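Local coordinates for protein lysine/ornithine decarboxylase (Vibrio vulnificus, PDB 2PLJ) that decarboxylates lysine and ornithine to their diamines with pyridoxal phosphate as cofactor, and holds a putrescine adduct of that cofactor here, at residues H82-P87 and S103-T108; K86-P91 and Y388-A393. All blocks are in the same frame, centred on the assembly; numbering follows the deposited sequence.

From the N terminus, the chain runs along strand 79-84 into the turn that carries Lys86, and both contacts start there. Interaction 1 closes the shorter loop: after helix 91-100 the chain returns as strand 103-106 and pairs beside 79-84 in the beta/alpha-barrel. Interaction 2 closes a span of nearly 300 residues, bringing the 388-393 loop, between strands 379-382 and 403-407 of the mixed sheet, against the same turn. Helix 91-100 and strand 103-106 fall inside that span but Tyr83 precedes it, so the loops overlap and do not strictly nest. The two share Lys86 and Pro87. Tyr83 OH, probably hydrogen-bonded to Leu88 O (2.8 Å), joins them directly, and both touch the cofactor adduct.

Interaction 1: H82-P87 and S103-T108. With P3T ((4-{[(4-aminobutyl)amino]methyl}-5-hydroxy-6-methylpyridin-3-yl)methyl dihydrogen phosphate), chain D.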
ATOM      1  N   HIS A  82       3.091  -0.292 -26.571  1.00 13.79           N
ATOM      2  CA  HIS A  82       4.037   0.145 -25.552  1.00 13.44           C
ATOM      3  C   HIS A  82       3.606  -0.410 -24.198  1.00 13.85           C
ATOM      4  O   HIS A  82       2.696   0.131 -23.561  1.00 13.46           O
ATOM      5  CB  HIS A  82       4.063   1.686 -25.523  1.00 14.01           C
ATOM      6  CG  HIS A  82       4.839   2.299 -26.660  1.00 13.61           C
ATOM      7  ND1 HIS A  82       4.347   2.393 -27.943  1.00 17.76           N
ATOM      8  CD2 HIS A  82       6.080   2.852 -26.693  1.00 11.45           C
ATOM      9  CE1 HIS A  82       5.243   2.985 -28.722  1.00 13.41           C
ATOM     10  NE2 HIS A  82       6.313   3.250 -27.995  1.00 17.10           N
ATOM     11  N   TYR A  83       4.262  -1.470 -23.747  1.00 13.41           N
ATOM     12  CA  TYR A  83       3.914  -2.022 -22.405  1.00 13.77           C
ATOM     13  C   TYR A  83       4.109  -0.993 -21.276  1.00 13.34           C
ATOM     14  O   TYR A  83       5.204  -0.448 -21.123  1.00 13.80           O
ATOM     15  CB  TYR A  83       4.788  -3.259 -22.142  1.00 13.80           C
ATOM     16  CG  TYR A  83       4.579  -3.797 -20.739  1.00 15.22           C
ATOM     17  CD1 TYR A  83       3.320  -4.238 -20.324  1.00 16.50           C
ATOM     18  CD2 TYR A  83       5.635  -3.849 -19.824  1.00 16.80           C
ATOM     19  CE1 TYR A  83       3.136  -4.767 -19.031  1.00 15.07           C
ATOM     20  CE2 TYR A  83       5.459  -4.361 -18.523  1.00 14.73           C
ATOM     21  CZ  TYR A  83       4.196  -4.796 -18.137  1.00 13.58           C
ATOM     22  OH  TYR A  83       4.012  -5.323 -16.870  1.00 15.62           O
ATOM     23  N   ALA A  84       3.046  -0.735 -20.510  1.00 13.75           N
ATOM     24  CA  ALA A  84       3.128   0.159 -19.359  1.00 13.64           C
ATOM     25  C   ALA A  84       3.747  -0.631 -18.189  1.00 13.93           C
ATOM     26  O   ALA A  84       3.181  -1.656 -17.711  1.00 14.40           O
ATOM     27  CB  ALA A  84       1.730   0.702 -18.981  1.00 15.69           C
ATOM     28  N   LEU A  85       4.919  -0.193 -17.760  1.00 14.44           N
ATOM     29  CA  LEU A  85       5.607  -0.887 -16.659  1.00 14.67           C
ATOM     30  C   LEU A  85       4.792  -0.830 -15.379  1.00 14.80           C
ATOM     31  O   LEU A  85       4.888  -1.746 -14.543  1.00 14.91           O
ATOM     32  CB  LEU A  85       6.996  -0.304 -16.397  1.00 16.35           C
ATOM     33  CG  LEU A  85       8.133  -0.972 -17.173  1.00 14.22           C
ATOM     34  CD1 LEU A  85       7.956  -0.770 -18.658  1.00 17.29           C
ATOM     35  CD2 LEU A  85       9.484  -0.437 -16.652  1.00 17.34           C
ATOM     36  N   LYS A  86       4.033   0.247 -15.194  1.00 15.10           N
ATOM     37  CA  LYS A  86       3.330   0.559 -13.892  1.00 16.41           C
ATOM     38  C   LYS A  86       2.705  -0.677 -13.169  1.00 15.03           C
ATOM     39  O   LYS A  86       2.963  -0.933 -11.969  1.00 14.68           O
ATOM     40  CB  LYS A  86       2.172   1.567 -14.146  1.00 18.31           C
ATOM     41  CG  LYS A  86       2.504   3.029 -14.416  1.00 23.37           C
ATOM     42  CD  LYS A  86       1.188   3.772 -14.758  1.00 23.02           C
ATOM     43  CE  LYS A  86      -0.084   2.932 -14.403  1.00 29.41           C
ATOM     44  NZ  LYS A  86      -1.269   2.959 -15.337  1.00 29.06           N
ATOM     45  N   PRO A  87       1.854  -1.454 -13.882  1.00 15.04           N
ATOM     46  CA  PRO A  87       1.207  -2.568 -13.161  1.00 13.36           C
ATOM     47  C   PRO A  87       2.115  -3.699 -12.676  1.00 13.62           C
ATOM     48  O   PRO A  87       1.742  -4.421 -11.728  1.00 13.54           O
ATOM     49  CB  PRO A  87       0.229  -3.140 -14.185  1.00 13.63           C
ATOM     50  CG  PRO A  87       0.860  -2.747 -15.538  1.00 16.36           C
ATOM     51  CD  PRO A  87       1.357  -1.353 -15.274  1.00 14.51           C
ATOM     52  N   SER A 103       7.315  -2.436 -27.496  1.00 14.27           N
ATOM     53  CA  SER A 103       7.862  -1.155 -27.054  1.00 14.38           C
ATOM     54  C   SER A 103       7.392  -0.942 -25.586  1.00 13.78           C
ATOM     55  O   SER A 103       6.762  -1.854 -24.989  1.00 13.38           O
ATOM     56  CB  SER A 103       7.381  -0.030 -27.983  1.00 14.83           C
ATOM     57  OG  SER A 103       7.872  -0.234 -29.304  1.00 14.79           O
ATOM     58  N   PHE A 104       7.711   0.224 -25.009  1.00 13.28           N
ATOM     59  CA  PHE A 104       7.495   0.444 -23.548  1.00 13.92           C
ATOM     60  C   PHE A 104       6.988   1.839 -23.270  1.00 14.92           C
ATOM     61  O   PHE A 104       7.309   2.799 -23.988  1.00 14.04           O
ATOM     62  CB  PHE A 104       8.807   0.169 -22.796  1.00 14.39           C
ATOM     63  CG  PHE A 104       9.258  -1.254 -22.950  1.00 13.67           C
ATOM     64  CD1 PHE A 104       8.688  -2.264 -22.166  1.00 15.22           C
ATOM     65  CD2 PHE A 104      10.134  -1.598 -23.981  1.00 14.31           C
ATOM     66  CE1 PHE A 104       9.069  -3.616 -22.347  1.00 14.29           C
ATOM     67  CE2 PHE A 104      10.505  -2.940 -24.184  1.00 16.02           C
ATOM     68  CZ  PHE A 104       9.966  -3.946 -23.357  1.00 15.76           C
ATOM     69  N   ASP A 105       6.199   1.910 -22.219  1.00 14.60           N
ATOM     70  CA  ASP A 105       5.585   3.122 -21.725  1.00 15.32           C
ATOM     71  C   ASP A 105       6.107   3.317 -20.302  1.00 15.79           C
ATOM     72  O   ASP A 105       5.900   2.458 -19.433  1.00 15.51           O
ATOM     73  CB  ASP A 105       4.074   2.959 -21.726  1.00 15.40           C
ATOM     74  CG  ASP A 105       3.368   4.068 -20.979  1.00 20.49           C
ATOM     75  OD1 ASP A 105       3.931   5.193 -20.960  1.00 25.66           O
ATOM     76  OD2 ASP A 105       2.241   3.829 -20.472  1.00 22.11           O
ATOM     77  N   LEU A 106       6.821   4.425 -20.102  1.00 14.72           N
ATOM     78  CA  LEU A 106       7.529   4.782 -18.859  1.00 15.25           C
ATOM     79  C   LEU A 106       6.825   5.976 -18.188  1.00 15.87           C
ATOM     80  O   LEU A 106       6.312   6.845 -18.862  1.00 18.08           O
ATOM     81  CB  LEU A 106       8.976   5.217 -19.189  1.00 14.80           C
ATOM     82  CG  LEU A 106       9.759   4.303 -20.140  1.00 14.34           C
ATOM     83  CD1 LEU A 106      11.142   4.914 -20.327  1.00 16.65           C
ATOM     84  CD2 LEU A 106       9.822   2.862 -19.607  1.00 17.25           C
ATOM     85  N   ALA A 107       6.829   6.007 -16.862  1.00 15.84           N
ATOM     86  CA  ALA A 107       6.176   7.089 -16.144  1.00 16.03           C
ATOM     87  C   ALA A 107       7.079   7.837 -15.171  1.00 15.49           C
ATOM     88  O   ALA A 107       6.692   8.914 -14.701  1.00 14.82           O
ATOM     89  CB  ALA A 107       5.000   6.513 -15.400  1.00 18.66           C
ATOM     90  N   THR A 108       8.227   7.239 -14.822  1.00 13.78           N
ATOM     91  CA  THR A 108       9.135   7.788 -13.820  1.00 13.87           C
ATOM     92  C   THR A 108      10.592   7.454 -14.132  1.00 14.14           C
ATOM     93  O   THR A 108      10.908   6.529 -14.906  1.00 13.74           O
ATOM     94  CB  THR A 108       8.845   7.232 -12.393  1.00 14.32           C
ATOM     95  OG1 THR A 108       9.114   5.823 -12.394  1.00 13.38           O
ATOM     96  CG2 THR A 108       7.373   7.494 -11.980  1.00 15.08           C
TER
HETATM   97  OAE P3T D 501      -3.695  -1.191 -19.560  1.00 15.82           O
HETATM   98  PAU P3T D 501      -3.917  -0.628 -18.091  1.00 17.90           P
HETATM   99  OAF P3T D 501      -2.962  -1.394 -17.058  1.00 17.28           O
HETATM  100  OAC P3T D 501      -5.360  -0.618 -17.619  1.00 17.00           O
HETATM  101  OAP P3T D 501      -3.400   0.902 -17.980  1.00 16.51           O
HETATM  102  CAM P3T D 501      -1.965   1.182 -18.264  1.00 19.33           C
HETATM  103  CAS P3T D 501      -1.855   2.712 -18.323  1.00 19.91           C
HETATM  104  CAH P3T D 501      -1.551   3.206 -19.599  1.00 20.96           C
HETATM  105  NAO P3T D 501      -1.440   4.520 -19.791  1.00 20.17           N
HETATM  106  CAQ P3T D 501      -1.645   5.402 -18.818  1.00 20.56           C
HETATM  107  CAA P3T D 501      -1.533   6.914 -19.136  1.00 23.13           C
HETATM  108  CAR P3T D 501      -1.988   4.976 -17.518  1.00 21.36           C
HETATM  109  OAD P3T D 501      -2.174   5.892 -16.557  1.00 22.15           O
HETATM  110  CAT P3T D 501      -2.112   3.594 -17.257  1.00 18.18           C
HETATM  111  CAG P3T D 501      -2.398   3.150 -15.929  1.00 19.95           C
HETATM  112  NAN P3T D 501      -3.019   3.960 -15.084  1.00 24.54           N
HETATM  113  CAL P3T D 501      -3.359   3.670 -13.654  1.00 25.66           C
HETATM  114  CAK P3T D 501      -4.031   2.301 -13.461  1.00 21.96           C
HETATM  115  CAJ P3T D 501      -4.224   2.133 -11.921  1.00 21.35           C
HETATM  116  CAI P3T D 501      -4.888   0.791 -11.595  1.00 21.89           C
HETATM  117  NAB P3T D 501      -5.277   0.696 -10.168  1.00 18.86           N
HETATM  118  O   HOH W   1       4.634   2.797 -16.875  1.00 19.92           O
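Strands 79-84 and 103-106 are neighbours in the parallel sheet of a beta/alpha-barrel, and a ladder of three backbone bonds joins them: Tyr83 N to Ser103 O (2.8 Å), Asp105 N to Tyr83 O, and Leu85 N to Asp105 O. The last is longer, 3.3 Å, but nearly straight at 168°, and Asp105 O also accepts from a water that itself accepts from Lys86 N, bridging the two segments where the first leaves the strand.

On one face, Ser103 CB sits over the centre of the His82 ring in a CH-pi contact, 3.5 Å from the centroid and 14° off its normal. With CG anti to the backbone N (chi1 169°), the Asp105 carboxylate is carried toward the cofactor, OD2 lying 3.5 Å from Ala84 CB and 3.8 Å from the pyridine nitrogen NAO of the adduct; OD1 is held by Thr128. On the other face Phe104 CD1 lies beside Tyr83 CB, both residues packing on helix 91-100; past the strand end Leu85 CD1 comes within 3.9 Å of Phe104 CD1 and packs against helix 109-117.

Lys86, bent at chi3 and chi4, is modelled with NZ covalently joined to CAG of the adduct (1.3 Å), though NZ then lies doubtfully close to NAN. Strand, helix 91-100 and strand form a beta-alpha-beta crossover, with the cofactor at the C-terminal ends of its strands, as in other beta/alpha-barrel decarboxylases.

Interaction 2: K86-P91 and Y388-A393; sequences KPLPHP and YTSATA. With P3T ((4-{[(4-aminobutyl)amino]methyl}-5-hydroxy-6-methylpyridin-3-yl)methyl dihydrogen phosphate), chain D.
Tyr388 lies with one ring face against Pro87 in the cofactor pocket, where the turn after strand 79-84 of the beta/alpha-barrel meets the 388-393 loop. This is the tight part of the contact. Pro87 CB stands over the ring in a CH-pi contact, 3.5 Å from the centroid and 17° off the normal, displaced toward the rim that carries CZ. Over the opposite face, CAI of the putrescine chain sits above the ring centre, so the aromatic plane is sandwiched between proline and ligand, while Lys86 CE approaches its edge. Tyr388 CG is anti to its carbonyl carbon (chi1 -48°), an orientation that carries the ring along Pro87 and the hydroxyl to the phosphate; OH donates to OAF of the adduct at 2.6 Å. Lys86 NZ is 3.4 Å from Tyr388 OH, at an angle too poor for a hydrogen bond.

A backbone bond holds the chain at the root of this side chain. Tyr388 N donates to Pro87 O (3.0 Å, 161°), in the carbonyl plane and on a lone pair. That oxygen also accepts from a water, which in turn accepts from Thr389 N and Ala391 N and so ties the start of the short 3-10 segment 390-391 to the turn.

Toward Pro89 and Ser390, both partly exposed, the packing thins. Ala391 CB still rests on Pro87 O at 3.4 Å, but its approach to Pro89 CD is 4.1 Å, and Phe398 of the second subunit packs on Pro89. Pro89 is the centre of an inverse gamma turn, closed by a weak bond from His90 N to Leu88 O. At this looser end, Leu88 reaches across by one methyl, CD1, which stops 3.8 Å from Ser390 OG.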
ATOM      1  N   LYS A  86       4.033   0.247 -15.194  1.00 15.10           N
ATOM      2  CA  LYS A  86       3.330   0.559 -13.892  1.00 16.41           C
ATOM      3  C   LYS A  86       2.705  -0.677 -13.169  1.00 15.03           C
ATOM      4  O   LYS A  86       2.963  -0.933 -11.969  1.00 14.68           O
ATOM      5  CB  LYS A  86       2.172   1.567 -14.146  1.00 18.31           C
ATOM      6  CG  LYS A  86       2.504   3.029 -14.416  1.00 23.37           C
ATOM      7  CD  LYS A  86       1.188   3.772 -14.758  1.00 23.02           C
ATOM      8  CE  LYS A  86      -0.084   2.932 -14.403  1.00 29.41           C
ATOM      9  NZ  LYS A  86      -1.269   2.959 -15.337  1.00 29.06           N
ATOM     10  N   PRO A  87       1.854  -1.454 -13.882  1.00 15.04           N
ATOM     11  CA  PRO A  87       1.207  -2.568 -13.161  1.00 13.36           C
ATOM     12  C   PRO A  87       2.115  -3.699 -12.676  1.00 13.62           C
ATOM     13  O   PRO A  87       1.742  -4.421 -11.728  1.00 13.54           O
ATOM     14  CB  PRO A  87       0.229  -3.140 -14.185  1.00 13.63           C
ATOM     15  CG  PRO A  87       0.860  -2.747 -15.538  1.00 16.36           C
ATOM     16  CD  PRO A  87       1.357  -1.353 -15.274  1.00 14.51           C
ATOM     17  N   LEU A  88       3.255  -3.887 -13.344  1.00 12.80           N
ATOM     18  CA  LEU A  88       4.203  -4.985 -13.017  1.00 13.78           C
ATOM     19  C   LEU A  88       5.552  -4.608 -13.642  1.00 14.10           C
ATOM     20  O   LEU A  88       5.836  -4.992 -14.764  1.00 15.18           O
ATOM     21  CB  LEU A  88       3.701  -6.359 -13.516  1.00 14.16           C
ATOM     22  CG  LEU A  88       4.646  -7.504 -13.132  1.00 14.77           C
ATOM     23  CD1 LEU A  88       4.863  -7.557 -11.577  1.00 17.74           C
ATOM     24  CD2 LEU A  88       4.140  -8.842 -13.692  1.00 13.73           C
ATOM     25  N   PRO A  89       6.326  -3.762 -12.936  1.00 14.82           N
ATOM     26  CA  PRO A  89       7.600  -3.250 -13.456  1.00 15.18           C
ATOM     27  C   PRO A  89       8.723  -4.239 -13.202  1.00 15.96           C
ATOM     28  O   PRO A  89       9.654  -3.957 -12.420  1.00 18.06           O
ATOM     29  CB  PRO A  89       7.794  -1.965 -12.637  1.00 15.39           C
ATOM     30  CG  PRO A  89       7.215  -2.296 -11.273  1.00 16.45           C
ATOM     31  CD  PRO A  89       5.994  -3.163 -11.617  1.00 15.30           C
ATOM     32  N   HIS A  90       8.632  -5.412 -13.827  1.00 16.04           N
ATOM     33  CA  HIS A  90       9.501  -6.533 -13.467  1.00 15.28           C
ATOM     34  C   HIS A  90      10.532  -6.730 -14.574  1.00 14.54           C
ATOM     35  O   HIS A  90      10.184  -6.835 -15.744  1.00 14.74           O
ATOM     36  CB  HIS A  90       8.661  -7.788 -13.272  1.00 15.70           C
ATOM     37  CG  HIS A  90       9.412  -8.933 -12.671  1.00 16.14           C
ATOM     38  ND1 HIS A  90      10.506  -9.503 -13.287  1.00 15.07           N
ATOM     39  CD2 HIS A  90       9.200  -9.637 -11.535  1.00 17.61           C
ATOM     40  CE1 HIS A  90      10.970 -10.486 -12.530  1.00 15.63           C
ATOM     41  NE2 HIS A  90      10.191 -10.594 -11.460  1.00 17.82           N
ATOM     42  N   PRO A  91      11.818  -6.799 -14.207  1.00 14.41           N
ATOM     43  CA  PRO A  91      12.866  -6.877 -15.251  1.00 15.23           C
ATOM     44  C   PRO A  91      12.697  -8.091 -16.200  1.00 13.95           C
ATOM     45  O   PRO A  91      12.985  -7.975 -17.396  1.00 13.20           O
ATOM     46  CB  PRO A  91      14.175  -7.013 -14.463  1.00 15.87           C
ATOM     47  CG  PRO A  91      13.821  -6.947 -13.029  1.00 18.42           C
ATOM     48  CD  PRO A  91      12.346  -6.810 -12.829  1.00 15.17           C
ATOM     49  N   TYR A 388      -1.037  -4.618 -10.709  1.00 13.10           N
ATOM     50  CA  TYR A 388      -1.446  -3.776  -9.551  1.00 12.32           C
ATOM     51  C   TYR A 388      -1.672  -4.657  -8.311  1.00 12.40           C
ATOM     52  O   TYR A 388      -2.707  -4.556  -7.623  1.00 13.12           O
ATOM     53  CB  TYR A 388      -2.687  -2.913  -9.888  1.00 12.27           C
ATOM     54  CG  TYR A 388      -2.554  -2.199 -11.220  1.00 13.13           C
ATOM     55  CD1 TYR A 388      -1.658  -1.131 -11.375  1.00 10.99           C
ATOM     56  CD2 TYR A 388      -3.311  -2.617 -12.339  1.00 13.60           C
ATOM     57  CE1 TYR A 388      -1.537  -0.471 -12.595  1.00 10.97           C
ATOM     58  CE2 TYR A 388      -3.203  -1.958 -13.591  1.00 11.17           C
ATOM     59  CZ  TYR A 388      -2.283  -0.905 -13.713  1.00 12.86           C
ATOM     60  OH  TYR A 388      -2.145  -0.260 -14.904  1.00 12.86           O
ATOM     61  N   THR A 389      -0.693  -5.527  -8.071  1.00 12.36           N
ATOM     62  CA  THR A 389      -0.705  -6.428  -6.899  1.00 13.41           C
ATOM     63  C   THR A 389       0.589  -6.180  -6.096  1.00 12.92           C
ATOM     64  O   THR A 389       0.623  -5.286  -5.232  1.00 13.38           O
ATOM     65  CB  THR A 389      -0.896  -7.911  -7.357  1.00 13.21           C
ATOM     66  OG1 THR A 389       0.091  -8.216  -8.380  1.00 14.42           O
ATOM     67  CG2 THR A 389      -2.317  -8.123  -7.923  1.00 13.84           C
ATOM     68  N   SER A 390       1.660  -6.910  -6.428  1.00 12.49           N
ATOM     69  CA  SER A 390       2.975  -6.706  -5.847  1.00 14.16           C
ATOM     70  C   SER A 390       3.474  -5.272  -6.099  1.00 13.23           C
ATOM     71  O   SER A 390       4.156  -4.688  -5.241  1.00 14.42           O
ATOM     72  CB  SER A 390       3.993  -7.696  -6.441  1.00 14.87           C
ATOM     73  OG  SER A 390       4.007  -7.635  -7.849  1.00 16.11           O
ATOM     74  N   ALA A 391       3.036  -4.672  -7.219  1.00 12.26           N
ATOM     75  CA  ALA A 391       3.456  -3.309  -7.536  1.00 12.79           C
ATOM     76  C   ALA A 391       3.038  -2.325  -6.425  1.00 12.66           C
ATOM     77  O   ALA A 391       3.675  -1.290  -6.241  1.00 12.89           O
ATOM     78  CB  ALA A 391       2.921  -2.851  -8.921  1.00 12.69           C
ATOM     79  N   THR A 392       1.932  -2.634  -5.733  1.00 11.80           N
ATOM     80  CA  THR A 392       1.383  -1.729  -4.733  1.00 12.53           C
ATOM     81  C   THR A 392       1.510  -2.301  -3.298  1.00 13.18           C
ATOM     82  O   THR A 392       0.823  -1.856  -2.377  1.00 13.55           O
ATOM     83  CB  THR A 392      -0.088  -1.317  -5.062  1.00 12.54           C
ATOM     84  OG1 THR A 392      -0.881  -2.492  -5.227  1.00 13.38           O
ATOM     85  CG2 THR A 392      -0.119  -0.481  -6.316  1.00 11.80           C
ATOM     86  N   ALA A 393       2.374  -3.314  -3.135  1.00 12.48           N
ATOM     87  CA  ALA A 393       2.637  -3.889  -1.815  1.00 12.75           C
ATOM     88  C   ALA A 393       3.343  -2.887  -0.891  1.00 12.73           C
ATOM     89  O   ALA A 393       4.042  -1.946  -1.375  1.00 12.88           O
ATOM     90  CB  ALA A 393       3.455  -5.205  -1.935  1.00 12.78           C
TER
HETATM   91  OAE P3T D 501      -3.695  -1.191 -19.560  1.00 15.82           O
HETATM   92  PAU P3T D 501      -3.917  -0.628 -18.091  1.00 17.90           P
HETATM   93  OAF P3T D 501      -2.962  -1.394 -17.058  1.00 17.28           O
HETATM   94  OAC P3T D 501      -5.360  -0.618 -17.619  1.00 17.00           O
HETATM   95  OAP P3T D 501      -3.400   0.902 -17.980  1.00 16.51           O
HETATM   96  CAM P3T D 501      -1.965   1.182 -18.264  1.00 19.33           C
HETATM   97  CAS P3T D 501      -1.855   2.712 -18.323  1.00 19.91           C
HETATM   98  CAH P3T D 501      -1.551   3.206 -19.599  1.00 20.96           C
HETATM   99  NAO P3T D 501      -1.440   4.520 -19.791  1.00 20.17           N
HETATM  100  CAQ P3T D 501      -1.645   5.402 -18.818  1.00 20.56           C
HETATM  101  CAA P3T D 501      -1.533   6.914 -19.136  1.00 23.13           C
HETATM  102  CAR P3T D 501      -1.988   4.976 -17.518  1.00 21.36           C
HETATM  103  OAD P3T D 501      -2.174   5.892 -16.557  1.00 22.15           O
HETATM  104  CAT P3T D 501      -2.112   3.594 -17.257  1.00 18.18           C
HETATM  105  CAG P3T D 501      -2.398   3.150 -15.929  1.00 19.95           C
HETATM  106  NAN P3T D 501      -3.019   3.960 -15.084  1.00 24.54           N
HETATM  107  CAL P3T D 501      -3.359   3.670 -13.654  1.00 25.66           C
HETATM  108  CAK P3T D 501      -4.031   2.301 -13.461  1.00 21.96           C
HETATM  109  CAJ P3T D 501      -4.224   2.133 -11.921  1.00 21.35           C
HETATM  110  CAI P3T D 501      -4.888   0.791 -11.595  1.00 21.89           C
HETATM  111  NAB P3T D 501      -5.277   0.696 -10.168  1.00 18.86           N
HETATM  112  O   HOH W   2       1.829  -5.939  -9.505  1.00 14.57           O